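Local coordinates for zinc transport protein ZntB (PDB 3CK6) that probably mediates zinc uptake as a zinc–proton symporter of the inner membrane, its cytoplasmic domain assembling into a funnel-shaped homopentamer, at residues E[82-87]-E[181-186]; E[154-159]-E[174-179]; E[185-190]-E[220-225]. The protein carries 1 engineered substitution. All blocks are in the same frame, centred on the assembly; numbering follows the deposited sequence. Where two conformers were deposited one is given.

Helix 173-199 takes part in all three contacts and, read from its N-terminal end, meets a new partner each time: helix 134-161 in contact 2, the end of strand 77-83 in contact 1, and the long helix 209-246 in contact 3. Centre to centre, contact 1 lies about 13 Å from contact 2 and about 10 Å from contact 3, which are about 15 Å apart. Contacts 1 and 3 share Arg185 and Phe186. The segments of contact 1 are separated in sequence by 94 residues at their closest ends, those of contacts 2 and 3 by 15 and 30. A single helix thus ties sheet to helices, and all three sites also reach the second subunit.

Contact 1 (E[82-87]-E[181-186]); sequences RGINMN and ISIKRF
The guanidinium of Arg82 lies flat on one face of the Phe186 ring, and the side chain of Arg185 passes over the opposite face, so the phenyl group is held between two arginines. The planes of the Arg82 guanidinium and the ring differ by just 11°, and Arg82 CZ comes to 3.4 Å from Phe186 CZ, a cation-pi stack offset toward the far rim of the ring. The aliphatic part of Arg82 uses the same face: CD sits 3.9 Å from the ring centroid, almost straight above it, and makes a CH-pi contact. A bend at chi2 (-108°) followed by an extended run from CG to CZ lays methylene and guanidinium over the ring together. On the other face Arg185 CD stands 3.6 Å above the ring plane.

The two arginine ends do not meet; NH2 of Arg82 and NH2 of Arg185 are 6.2 Å apart, and each has its own partner. Arg82 NH1 is hydrogen-bonded to the carbonyl O of Met95, which helps to fix the rotation of the stacked group. The pi face beneath it would probably stabilise the Arg82 cation, while Arg185 carries the contact on to a second subunit, its NH2 reaching Thr225 OG1 there.

One turn earlier on the helix, Ile183 CD1 and Ile84 CD1 touch at 4.3 Å, and both side chains also pack on Tyr152 of helix 134-161. The aromatic–cation stack and this small apolar patch are the two points where the end of strand 77-83 and the loop after it rest on helix 173-199, a sheet-against-helix packing that belongs to the mixed alpha/beta cytoplasmic domain of the CorA family.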
loop_
_atom_site.group_PDB
_atom_site.type_symbol
_atom_site.label_atom_id
_atom_site.label_comp_id
_atom_site.label_asym_id
_atom_site.label_seq_id
_atom_site.Cartn_x
_atom_site.Cartn_y
_atom_site.Cartn_z
ATOM N N ARG E 82 -4.574 -22.827 -8.229
ATOM C CA ARG E 82 -3.902 -23.820 -7.417
ATOM C C ARG E 82 -4.885 -24.447 -6.423
ATOM O O ARG E 82 -5.854 -23.800 -5.981
ATOM C CB ARG E 82 -2.701 -23.194 -6.702
ATOM C CG ARG E 82 -1.548 -22.821 -7.620
ATOM C CD ARG E 82 -0.342 -23.777 -7.448
ATOM N NE ARG E 82 0.769 -23.396 -8.340
ATOM C CZ ARG E 82 1.987 -23.936 -8.334
ATOM N NH1 ARG E 82 2.294 -24.915 -7.497
ATOM N NH2 ARG E 82 2.912 -23.480 -9.170
ATOM N N GLY E 83 -4.625 -25.714 -6.080
ATOM C CA GLY E 83 -5.401 -26.451 -5.089
ATOM C C GLY E 83 -4.510 -27.272 -4.182
ATOM O O GLY E 83 -3.332 -27.494 -4.491
ATOM N N ILE E 84 -5.080 -27.729 -3.072
ATOM C CA ILE E 84 -4.373 -28.626 -2.122
ATOM C C ILE E 84 -3.937 -29.928 -2.820
ATOM O O ILE E 84 -4.672 -30.493 -3.620
ATOM C CB ILE E 84 -5.258 -28.923 -0.888
ATOM C CG1 ILE E 84 -5.635 -27.619 -0.178
ATOM C CG2 ILE E 84 -4.542 -29.851 0.140
ATOM C CD1 ILE E 84 -4.415 -26.797 0.340
ATOM N N ASN E 85 -2.723 -30.380 -2.521
ATOM C CA ASN E 85 -2.181 -31.595 -3.101
ATOM C C ASN E 85 -2.546 -32.749 -2.168
ATOM O O ASN E 85 -1.915 -32.901 -1.118
ATOM C CB ASN E 85 -0.663 -31.445 -3.203
ATOM C CG ASN E 85 -0.016 -32.512 -4.069
ATOM O OD1 ASN E 85 -0.560 -33.612 -4.254
ATOM N ND2 ASN E 85 1.163 -32.189 -4.615
HETATM N N MSE E 86 -3.563 -33.541 -2.524
HETATM C CA MSE E 86 -4.007 -34.635 -1.642
HETATM C C MSE E 86 -3.562 -36.001 -2.153
HETATM O O MSE E 86 -4.234 -37.028 -1.957
HETATM C CB MSE E 86 -5.520 -34.606 -1.377
HETATM C CG MSE E 86 -5.971 -33.688 -0.231
HETATM SE SE MSE E 86 -4.827 -33.578 1.352
HETATM C CE MSE E 86 -4.787 -35.449 1.876
ATOM N N ASN E 87 -2.384 -36.016 -2.779
ATOM C CA ASN E 87 -1.808 -37.214 -3.349
ATOM C C ASN E 87 -0.618 -37.731 -2.512
ATOM O O ASN E 87 -0.010 -36.969 -1.754
ATOM C CB ASN E 87 -1.422 -36.925 -4.795
ATOM C CG ASN E 87 -2.635 -36.513 -5.642
ATOM O OD1 ASN E 87 -3.393 -37.366 -6.100
ATOM N ND2 ASN E 87 -2.831 -35.199 -5.830
ATOM N N ILE E 181 2.939 -20.138 4.880
ATOM C CA ILE E 181 3.609 -19.326 3.837
ATOM C C ILE E 181 3.631 -19.996 2.461
ATOM O O ILE E 181 3.498 -19.301 1.436
ATOM C CB ILE E 181 4.991 -18.746 4.220
ATOM C CG1 ILE E 181 6.043 -19.858 4.345
ATOM C CG2 ILE E 181 4.858 -17.865 5.498
ATOM C CD1 ILE E 181 7.532 -19.380 4.338
ATOM N N SER E 182 3.744 -21.327 2.445
ATOM C CA SER E 182 3.645 -22.113 1.210
ATOM C C SER E 182 2.280 -21.924 0.529
ATOM O O SER E 182 2.236 -21.739 -0.690
ATOM C CB SER E 182 3.927 -23.599 1.456
ATOM O OG SER E 182 5.213 -23.805 2.022
ATOM N N ILE E 183 1.192 -21.970 1.309
ATOM C CA ILE E 183 -0.190 -21.723 0.814
ATOM C C ILE E 183 -0.351 -20.292 0.350
ATOM O O ILE E 183 -0.954 -20.022 -0.725
ATOM C CB ILE E 183 -1.305 -21.953 1.930
ATOM C CG1 ILE E 183 -1.298 -23.378 2.502
ATOM C CG2 ILE E 183 -2.696 -21.652 1.410
ATOM C CD1 ILE E 183 -1.032 -24.496 1.527
ATOM N N LYS E 184 0.138 -19.368 1.175
ATOM C CA LYS E 184 -0.080 -17.932 0.933
ATOM C C LYS E 184 0.536 -17.507 -0.404
ATOM O O LYS E 184 -0.032 -16.679 -1.121
ATOM C CB LYS E 184 0.498 -17.090 2.064
ATOM C CG LYS E 184 0.493 -15.591 1.760
ATOM C CD LYS E 184 1.076 -14.820 2.945
ATOM C CE LYS E 184 1.161 -13.325 2.627
ATOM N NZ LYS E 184 1.402 -12.539 3.871
ATOM N N ARG E 185 1.683 -18.110 -0.723
ATOM C CA ARG E 185 2.412 -17.870 -1.967
ATOM C C ARG E 185 1.500 -17.915 -3.200
ATOM O O ARG E 185 1.668 -17.123 -4.136
ATOM C CB ARG E 185 3.552 -18.890 -2.107
ATOM C CG ARG E 185 4.331 -18.836 -3.425
ATOM C CD ARG E 185 5.247 -20.042 -3.530
ATOM N NE ARG E 185 6.096 -20.011 -4.720
ATOM C CZ ARG E 185 6.949 -20.968 -5.051
ATOM N NH1 ARG E 185 7.081 -22.047 -4.265
ATOM N NH2 ARG E 185 7.696 -20.839 -6.170
ATOM N N PHE E 186 0.541 -18.838 -3.186
ATOM C CA PHE E 186 -0.396 -19.024 -4.307
ATOM C C PHE E 186 -1.810 -18.489 -4.070
ATOM O O PHE E 186 -2.534 -18.160 -5.017
ATOM C CB PHE E 186 -0.467 -20.495 -4.662
ATOM C CG PHE E 186 0.870 -21.066 -5.083
ATOM C CD1 PHE E 186 1.540 -20.537 -6.187
ATOM C CD2 PHE E 186 1.460 -22.091 -4.361
ATOM C CE1 PHE E 186 2.776 -21.048 -6.600
ATOM C CE2 PHE E 186 2.714 -22.612 -4.764
ATOM C CZ PHE E 186 3.363 -22.078 -5.892
#

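Contact 2 (E[154-159]-E[174-179]); sequences DTIEET and IAAQKA
Helices 134-161 and 173-199 follow each other in the chain and form an antiparallel helical hairpin, in which Ile156 and Thr159 on one arm face Ala176 and Ala179 on the other. The local axes run at 154° to each other and come within 10.3 Å. Ile156 spends two branches on the contact. Its CG2 methyl meets Ala176 CB at 4.5 Å, while CD1, carried outward by an extended chi2 of 166°, comes to 4.1 Å from Ala179 CB. One branched side chain thereby addresses two alanines on successive turns of the opposite helix.

Thr159 adds its methyl: CG2 lies 4.3 Å from Ala176 CB, so that this alanine receives a methyl from each of two neighbouring turns. The hydroxyl of Thr159 turns back to its own helix, where OG1 makes a weak hydrogen bond of 3.4 Å to the carbonyl O of Thr155. Beyond the two segments, Leu160 also packs on Ala176 and Tyr152 on Ala179, both from helix 134-161.

Every touch between 154-159 and 174-179 is methyl to methyl, with modest areas buried and nothing directional. Dispersion and the hydrophobic effect therefore probably hold the arms here; the pairing is apolar, and the short alanine side chains probably let the helices approach to this axis distance.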
loop_
_atom_site.group_PDB
_atom_site.type_symbol
_atom_site.label_atom_id
_atom_site.label_comp_id
_atom_site.label_asym_id
_atom_site.label_seq_id
_atom_site.Cartn_x
_atom_site.Cartn_y
_atom_site.Cartn_z
ATOM N N ASP E 154 -8.446 -25.879 8.264
ATOM C CA ASP E 154 -9.010 -26.435 9.496
ATOM C C ASP E 154 -8.004 -27.304 10.242
ATOM O O ASP E 154 -7.989 -27.286 11.455
ATOM C CB ASP E 154 -10.262 -27.274 9.221
ATOM C CG ASP E 154 -11.492 -26.432 8.915
ATOM O OD1 ASP E 154 -11.499 -25.221 9.245
ATOM O OD2 ASP E 154 -12.458 -26.996 8.342
ATOM N N THR E 155 -7.187 -28.068 9.510
ATOM C CA THR E 155 -6.174 -28.932 10.120
ATOM C C THR E 155 -5.082 -28.073 10.739
ATOM O O THR E 155 -4.483 -28.445 11.743
ATOM C CB THR E 155 -5.540 -29.928 9.111
ATOM O OG1 THR E 155 -4.673 -29.233 8.202
ATOM C CG2 THR E 155 -6.601 -30.677 8.336
ATOM N N ILE E 156 -4.814 -26.925 10.122
ATOM C CA ILE E 156 -3.818 -25.993 10.661
ATOM C C ILE E 156 -4.371 -25.326 11.921
ATOM O O ILE E 156 -3.678 -25.220 12.946
ATOM C CB ILE E 156 -3.338 -24.964 9.600
ATOM C CG1 ILE E 156 -2.490 -25.688 8.537
ATOM C CG2 ILE E 156 -2.537 -23.825 10.265
ATOM C CD1 ILE E 156 -2.233 -24.898 7.259
ATOM N N GLU E 157 -5.634 -24.920 11.854
ATOM C CA GLU E 157 -6.329 -24.385 13.024
ATOM C C GLU E 157 -6.245 -25.338 14.235
ATOM O O GLU E 157 -5.977 -24.893 15.353
ATOM C CB GLU E 157 -7.783 -24.055 12.685
ATOM C CG GLU E 157 -8.585 -23.580 13.898
ATOM C CD GLU E 157 -9.994 -23.191 13.538
ATOM O OE1 GLU E 157 -10.491 -22.214 14.138
ATOM O OE2 GLU E 157 -10.600 -23.849 12.652
ATOM N N GLU E 158 -6.451 -26.637 13.997
ATOM C CA GLU E 158 -6.308 -27.686 15.034
ATOM C C GLU E 158 -4.949 -27.658 15.725
ATOM O O GLU E 158 -4.851 -27.776 16.952
ATOM C CB GLU E 158 -6.470 -29.082 14.424
ATOM C CG GLU E 158 -7.872 -29.471 13.997
ATOM C CD GLU E 158 -8.164 -30.933 14.296
ATOM O OE1 GLU E 158 -7.440 -31.525 15.135
ATOM O OE2 GLU E 158 -9.119 -31.484 13.697
ATOM N N THR E 159 -3.900 -27.547 14.917
ATOM C CA THR E 159 -2.535 -27.450 15.406
ATOM C C THR E 159 -2.416 -26.222 16.306
ATOM O O THR E 159 -1.925 -26.325 17.440
ATOM C CB THR E 159 -1.531 -27.383 14.223
ATOM O OG1 THR E 159 -1.603 -28.601 13.480
ATOM C CG2 THR E 159 -0.091 -27.184 14.698
ATOM N N ILE E 174 6.479 -24.167 13.953
ATOM C CA ILE E 174 7.413 -24.014 12.848
ATOM C C ILE E 174 6.811 -24.715 11.630
ATOM O O ILE E 174 6.806 -24.152 10.537
ATOM C CB ILE E 174 8.830 -24.565 13.156
ATOM C CG1 ILE E 174 9.546 -23.744 14.258
ATOM C CG2 ILE E 174 9.671 -24.656 11.872
ATOM C CD1 ILE E 174 9.864 -22.265 13.915
ATOM N N ALA E 175 6.286 -25.926 11.843
ATOM C CA ALA E 175 5.639 -26.705 10.780
ATOM C C ALA E 175 4.424 -25.966 10.225
ATOM O O ALA E 175 4.228 -25.921 9.011
ATOM C CB ALA E 175 5.232 -28.072 11.283
ATOM N N ALA E 176 3.621 -25.387 11.118
ATOM C CA ALA E 176 2.402 -24.680 10.722
ATOM C C ALA E 176 2.699 -23.446 9.871
ATOM O O ALA E 176 2.055 -23.220 8.854
ATOM C CB ALA E 176 1.588 -24.301 11.942
ATOM N N GLN E 177 3.685 -22.665 10.287
ATOM C CA GLN E 177 4.062 -21.468 9.557
ATOM C C GLN E 177 4.624 -21.771 8.169
ATOM O O GLN E 177 4.336 -21.042 7.220
ATOM C CB GLN E 177 5.059 -20.626 10.344
ATOM C CG GLN E 177 4.742 -19.117 10.225
ATOM C CD GLN E 177 5.958 -18.282 9.865
ATOM O OE1 GLN E 177 5.877 -17.368 9.025
ATOM N NE2 GLN E 177 7.097 -18.593 10.490
ATOM N N LYS E 178 5.439 -22.828 8.068
ATOM C CA LYS E 178 5.925 -23.295 6.774
ATOM C C LYS E 178 4.752 -23.634 5.855
ATOM O O LYS E 178 4.756 -23.286 4.669
ATOM C CB LYS E 178 6.855 -24.511 6.926
ATOM C CG LYS E 178 7.220 -25.210 5.589
ATOM C CD LYS E 178 7.995 -24.310 4.590
ATOM C CE LYS E 178 9.506 -24.324 4.838
ATOM N NZ LYS E 178 10.162 -25.611 4.444
ATOM N N ALA E 179 3.760 -24.326 6.407
ATOM C CA ALA E 179 2.575 -24.686 5.651
ATOM C C ALA E 179 1.829 -23.445 5.185
ATOM O O ALA E 179 1.456 -23.353 4.019
ATOM C CB ALA E 179 1.683 -25.595 6.479
#

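Contact 3 (E[185-190]-E[220-225]); sequences RFIRPQ and TRINET
Two torsions of Asn223, chi1 at -86° and a chi2 that turns the amide toward helix 173-199, put ND2 against the carbonyl of Ile187 and OD1 beside Arg188. The bond from Asn223 ND2 to Ile187 O is 3.0 Å long and nearly straight at the hydrogen (170°). It leaves in the plane of the amide but reaches the oxygen from above the carbonyl plane. ND2 also bonds to the carbonyl O of Ile219 in its own helix, so the buried amide nitrogen has an acceptor on each of the two helices. Ile187 CG2 lies 3.6 Å from the same ND2 and 3.7 Å from Ile222 CG2, bringing apolar packing right up to the polar bond.

The partners are segments of the adjacent helices 173-199 and 209-246, the latter the long C-terminal helix of this CorA-family domain; they run roughly antiparallel, the axes of the two segments coming within 9.4 Å. Ile149 of helix 134-161 packs on Ile187 and Ile222 and so makes the junction a three-helix one. Beside the amide, a bend at chi3 (-131°) curls Arg188 back until NH2 is 3.5 Å from Asn223 OD1, with guanidinium and amide nearly perpendicular. A water in the guanidinium plane, weakly bound by NH2, lies 3.0 Å from Asn223 OD1 and is also within bonding distance of Asn223 O. Glu224, whose CB points away from helix 173-199, forms a salt bridge with Arg66 of a neighbouring subunit.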
loop_
_atom_site.group_PDB
_atom_site.type_symbol
_atom_site.label_atom_id
_atom_site.label_comp_id
_atom_site.label_asym_id
_atom_site.label_seq_id
_atom_site.Cartn_x
_atom_site.Cartn_y
_atom_site.Cartn_z
ATOM N N ARG E 185 1.683 -18.110 -0.723
ATOM C CA ARG E 185 2.412 -17.870 -1.967
ATOM C C ARG E 185 1.500 -17.915 -3.200
ATOM O O ARG E 185 1.668 -17.123 -4.136
ATOM C CB ARG E 185 3.552 -18.890 -2.107
ATOM C CG ARG E 185 4.331 -18.836 -3.425
ATOM C CD ARG E 185 5.247 -20.042 -3.530
ATOM N NE ARG E 185 6.096 -20.011 -4.720
ATOM C CZ ARG E 185 6.949 -20.968 -5.051
ATOM N NH1 ARG E 185 7.081 -22.047 -4.265
ATOM N NH2 ARG E 185 7.696 -20.839 -6.170
ATOM N N PHE E 186 0.541 -18.838 -3.186
ATOM C CA PHE E 186 -0.396 -19.024 -4.307
ATOM C C PHE E 186 -1.810 -18.489 -4.070
ATOM O O PHE E 186 -2.534 -18.160 -5.017
ATOM C CB PHE E 186 -0.467 -20.495 -4.662
ATOM C CG PHE E 186 0.870 -21.066 -5.083
ATOM C CD1 PHE E 186 1.540 -20.537 -6.187
ATOM C CD2 PHE E 186 1.460 -22.091 -4.361
ATOM C CE1 PHE E 186 2.776 -21.048 -6.600
ATOM C CE2 PHE E 186 2.714 -22.612 -4.764
ATOM C CZ PHE E 186 3.363 -22.078 -5.892
ATOM N N ILE E 187 -2.214 -18.448 -2.816
ATOM C CA ILE E 187 -3.589 -18.092 -2.519
ATOM C C ILE E 187 -3.861 -16.594 -2.650
ATOM O O ILE E 187 -4.935 -16.194 -3.081
ATOM C CB ILE E 187 -4.071 -18.786 -1.233
ATOM C CG1 ILE E 187 -4.200 -20.278 -1.566
ATOM C CG2 ILE E 187 -5.409 -18.233 -0.774
ATOM C CD1 ILE E 187 -4.727 -21.125 -0.447
ATOM N N ARG E 188 -2.852 -15.776 -2.350
ATOM C CA ARG E 188 -2.914 -14.346 -2.658
ATOM C C ARG E 188 -3.148 -14.079 -4.177
ATOM O O ARG E 188 -4.147 -13.441 -4.545
ATOM C CB ARG E 188 -1.669 -13.636 -2.102
ATOM C CG ARG E 188 -1.747 -12.116 -2.086
ATOM C CD ARG E 188 -0.907 -11.553 -0.925
ATOM N NE ARG E 188 -1.665 -10.565 -0.144
ATOM C CZ ARG E 188 -2.393 -10.843 0.941
ATOM N NH1 ARG E 188 -3.052 -9.865 1.558
ATOM N NH2 ARG E 188 -2.472 -12.091 1.415
ATOM N N PRO E 189 -2.264 -14.596 -5.074
ATOM C CA PRO E 189 -2.545 -14.490 -6.528
ATOM C C PRO E 189 -3.893 -15.062 -6.988
ATOM O O PRO E 189 -4.490 -14.522 -7.932
ATOM C CB PRO E 189 -1.427 -15.326 -7.167
ATOM C CG PRO E 189 -0.361 -15.357 -6.208
ATOM C CD PRO E 189 -0.957 -15.238 -4.825
ATOM N N GLN E 190 -4.356 -16.145 -6.353
ATOM C CA GLN E 190 -5.646 -16.766 -6.697
ATOM C C GLN E 190 -6.785 -15.788 -6.491
ATOM O O GLN E 190 -7.730 -15.739 -7.283
ATOM C CB GLN E 190 -5.888 -18.002 -5.829
ATOM C CG GLN E 190 -7.056 -18.913 -6.272
ATOM C CD GLN E 190 -6.570 -20.346 -6.498
ATOM O OE1 GLN E 190 -5.481 -20.539 -7.040
ATOM N NE2 GLN E 190 -7.342 -21.345 -6.043
ATOM N N THR E 220 -11.147 -14.373 -0.599
ATOM C CA THR E 220 -10.728 -13.229 0.225
ATOM C C THR E 220 -10.734 -13.635 1.696
ATOM O O THR E 220 -9.748 -13.405 2.398
ATOM C CB THR E 220 -11.637 -12.014 -0.006
ATOM O OG1 THR E 220 -11.620 -11.695 -1.397
ATOM C CG2 THR E 220 -11.171 -10.785 0.804
ATOM N N ARG E 221 -11.825 -14.266 2.139
ATOM C CA ARG E 221 -11.901 -14.814 3.506
ATOM C C ARG E 221 -10.732 -15.760 3.810
ATOM O O ARG E 221 -10.109 -15.665 4.882
ATOM C CB ARG E 221 -13.237 -15.515 3.767
ATOM C CG ARG E 221 -13.251 -16.315 5.128
ATOM C CD ARG E 221 -14.651 -16.990 5.312
ATOM N NE ARG E 221 -14.955 -17.893 4.202
ATOM C CZ ARG E 221 -14.353 -19.062 3.974
ATOM N NH1 ARG E 221 -14.704 -19.786 2.919
ATOM N NH2 ARG E 221 -13.398 -19.513 4.784
ATOM N N ILE E 222 -10.442 -16.679 2.878
ATOM C CA ILE E 222 -9.286 -17.580 3.026
ATOM C C ILE E 222 -7.982 -16.818 3.283
ATOM O O ILE E 222 -7.259 -17.129 4.261
ATOM C CB ILE E 222 -9.183 -18.597 1.848
ATOM C CG1 ILE E 222 -10.409 -19.539 1.878
ATOM C CG2 ILE E 222 -7.802 -19.336 1.839
ATOM C CD1 ILE E 222 -10.533 -20.481 0.675
ATOM N N ASN E 223 -7.692 -15.820 2.445
ATOM C CA ASN E 223 -6.486 -14.990 2.597
ATOM C C ASN E 223 -6.419 -14.293 3.953
ATOM O O ASN E 223 -5.371 -14.285 4.585
ATOM C CB ASN E 223 -6.351 -13.962 1.462
ATOM C CG ASN E 223 -5.650 -14.529 0.249
ATOM O OD1 ASN E 223 -4.449 -14.764 0.275
ATOM N ND2 ASN E 223 -6.403 -14.784 -0.817
ATOM N N GLU E 224 -7.534 -13.740 4.407
ATOM C CA GLU E 224 -7.587 -13.123 5.733
ATOM C C GLU E 224 -7.369 -14.107 6.870
ATOM O O GLU E 224 -6.751 -13.761 7.857
ATOM C CB GLU E 224 -8.883 -12.357 5.945
ATOM C CG GLU E 224 -9.017 -11.213 4.932
ATOM C CD GLU E 224 -10.385 -10.549 4.905
ATOM O OE1 GLU E 224 -11.405 -11.112 5.406
ATOM O OE2 GLU E 224 -10.428 -9.429 4.344
ATOM N N THR E 225 -7.899 -15.317 6.726
ATOM C CA THR E 225 -7.732 -16.369 7.723
ATOM C C THR E 225 -6.266 -16.792 7.838
ATOM O O THR E 225 -5.739 -16.952 8.953
ATOM C CB THR E 225 -8.632 -17.579 7.410
ATOM O OG1 THR E 225 -9.973 -17.235 7.741
ATOM C CG2 THR E 225 -8.240 -18.761 8.297
HETATM O O HOH W 1 -3.047 -14.488 2.898
#